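Local structure of glycoside Hydrolase (Bacteroides uniformis, 5TA0) at residues Thr350-Met355 with Ile448-Asp453. The protein probably hydrolyses agarose-derived galactan chains as a gut bacterial glycoside hydrolase that accommodates neoagarooctaose, in the service of agarose metabolism. Sequence-based numbering, arbitrary orientation.
With EDO (1,2-ethanediol), chain O.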
# COMPACT_ATOMS: atom_id res chain seq x y z
N THR A 350 6.68 -6.96 -1.81
CA THR A 350 5.36 -6.78 -2.40
C THR A 350 4.35 -7.76 -1.85
O THR A 350 3.24 -7.35 -1.43
CB THR A 350 5.39 -6.91 -3.93
OG1 THR A 350 6.32 -5.96 -4.46
CG2 THR A 350 4.02 -6.58 -4.50
N ASN A 351 4.69 -9.04 -1.83
CA ASN A 351 3.73 -10.04 -1.39
C ASN A 351 3.32 -9.85 0.07
O ASN A 351 2.14 -9.94 0.41
CB ASN A 351 4.29 -11.46 -1.59
CG ASN A 351 4.16 -11.93 -3.01
OD1 ASN A 351 3.19 -11.67 -3.69
ND2 ASN A 351 5.17 -12.62 -3.48
N SER A 352 4.28 -9.58 0.96
CA SER A 352 3.97 -9.39 2.36
C SER A 352 3.12 -8.15 2.58
O SER A 352 2.11 -8.20 3.30
CB SER A 352 5.22 -9.34 3.25
OG SER A 352 5.91 -10.58 3.23
N MET A 353 3.52 -7.00 1.99
CA MET A 353 2.73 -5.80 2.17
C MET A 353 1.31 -5.95 1.63
O MET A 353 0.34 -5.52 2.29
CB MET A 353 3.43 -4.64 1.49
CG MET A 353 4.71 -4.23 2.21
SD MET A 353 5.29 -2.63 1.61
CE MET A 353 6.74 -2.44 2.64
N LEU A 354 1.18 -6.59 0.47
CA LEU A 354 -0.13 -6.86 -0.10
C LEU A 354 -1.03 -7.60 0.87
O LEU A 354 -2.17 -7.21 1.07
CB LEU A 354 -0.02 -7.63 -1.40
CG LEU A 354 -1.35 -8.14 -1.98
CD1 LEU A 354 -2.37 -7.02 -2.19
CD2 LEU A 354 -1.10 -8.83 -3.31
N MET A 355 -0.52 -8.67 1.47
CA MET A 355 -1.33 -9.41 2.45
C MET A 355 -1.82 -8.49 3.58
O MET A 355 -2.98 -8.56 4.03
CB MET A 355 -0.53 -10.58 3.02
CG MET A 355 -0.24 -11.67 2.00
SD MET A 355 -1.66 -12.66 1.59
CE MET A 355 -1.81 -13.78 3.00
N ILE A 448 -3.82 -18.39 0.33
CA ILE A 448 -2.54 -17.67 0.19
C ILE A 448 -1.85 -17.62 1.53
O ILE A 448 -2.46 -17.27 2.53
CB ILE A 448 -2.74 -16.22 -0.33
CG1 ILE A 448 -3.61 -16.18 -1.58
CG2 ILE A 448 -1.40 -15.56 -0.59
CD1 ILE A 448 -5.03 -15.71 -1.35
N ILE A 449 -0.56 -17.99 1.55
CA ILE A 449 0.21 -18.03 2.78
C ILE A 449 1.54 -17.35 2.53
O ILE A 449 2.18 -17.63 1.52
CB ILE A 449 0.42 -19.48 3.31
CG1 ILE A 449 -0.91 -20.27 3.25
CG2 ILE A 449 1.03 -19.46 4.70
CD1 ILE A 449 -0.78 -21.74 3.62
N ASN A 450 1.92 -16.46 3.44
CA ASN A 450 3.15 -15.66 3.31
C ASN A 450 3.98 -15.75 4.58
O ASN A 450 3.48 -15.70 5.68
CB ASN A 450 2.75 -14.21 3.02
CG ASN A 450 3.95 -13.27 2.96
OD1 ASN A 450 4.25 -12.57 3.92
ND2 ASN A 450 4.64 -13.29 1.85
N ASN A 451 5.30 -15.83 4.38
CA ASN A 451 6.25 -15.98 5.47
C ASN A 451 7.00 -14.67 5.71
O ASN A 451 7.67 -14.19 4.82
CB ASN A 451 7.23 -17.10 5.07
CG ASN A 451 8.16 -17.51 6.20
OD1 ASN A 451 8.01 -17.10 7.36
ND2 ASN A 451 9.16 -18.34 5.83
N LEU A 452 6.88 -14.13 6.92
CA LEU A 452 7.67 -13.00 7.40
C LEU A 452 8.97 -13.42 8.10
O LEU A 452 9.82 -12.58 8.36
CB LEU A 452 6.85 -12.15 8.37
CG LEU A 452 5.66 -11.40 7.75
CD1 LEU A 452 4.76 -10.91 8.87
CD2 LEU A 452 6.11 -10.23 6.86
N ASP A 453 9.14 -14.72 8.37
CA ASP A 453 10.36 -15.21 9.01
C ASP A 453 11.48 -15.36 7.97
O ASP A 453 11.25 -15.41 6.76
CB ASP A 453 10.08 -16.54 9.73
CG ASP A 453 11.03 -16.82 10.91
OD1 ASP A 453 11.99 -16.05 11.14
OD2 ASP A 453 10.75 -17.83 11.57
C1 EDO O . 5.36 -6.23 -8.98
O1 EDO O . 4.12 -6.35 -8.34
C2 EDO O . 6.32 -6.88 -8.03
O2 EDO O . 6.80 -5.82 -7.21
O HOH W 1 8.36 -11.71 3.72
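Ser-352 and Asn-450 meet where the alpha/beta barrel packs against the neighbouring beta-sandwich domain: helix 340-358, which links barrel strands 321-326 and 364-369, lies against strand 444-451 of the sandwich. The hydroxyl OG of Ser-352 donates to OD1 of Asn-450 at 2.7 Å, reaching the oxygen from the side, with a C=O...donor angle of 112° and slightly tilted from the carbonyl plane. Asn-450 extends its amide to the helix because CG lies anti to its backbone N (chi1 176°), and its ND2 is hydrogen-bonded to Thr-508 OG1 on the adjacent strand, which helps fix the rotation of the amide. A water extends the polar link, donating both to Ser-352 OG and, at 2.8 Å, to the backbone O of Asn-451. Beside this group the methyl CD2 of Leu-452 covers the serine, 3.7 Å from its OG.

One turn further along the helix the contact becomes apolar. Met-355 is modelled in two conformations; in one of them the chain bends at both chi2 and chi3, SD lies 3.6 Å from the branch methyl CG2 of Ile-448, CE rests against the backbone O of Ile-448, and CG passes alongside CB of Asn-450, contacts that may not hold in the other. Asn-351 adds its CB near the Asn-450 amide, but its own carboxamide turns away, and OD1 accepts from NE1 of Trp-417, just after helix 411-416. Where the strand ends, Asn-451 points away from the helix and forms an Asx turn, its OD1 accepting from the backbone N of Asp-453 at 2.8 Å, with the donor lying 56° out of the carbonyl plane.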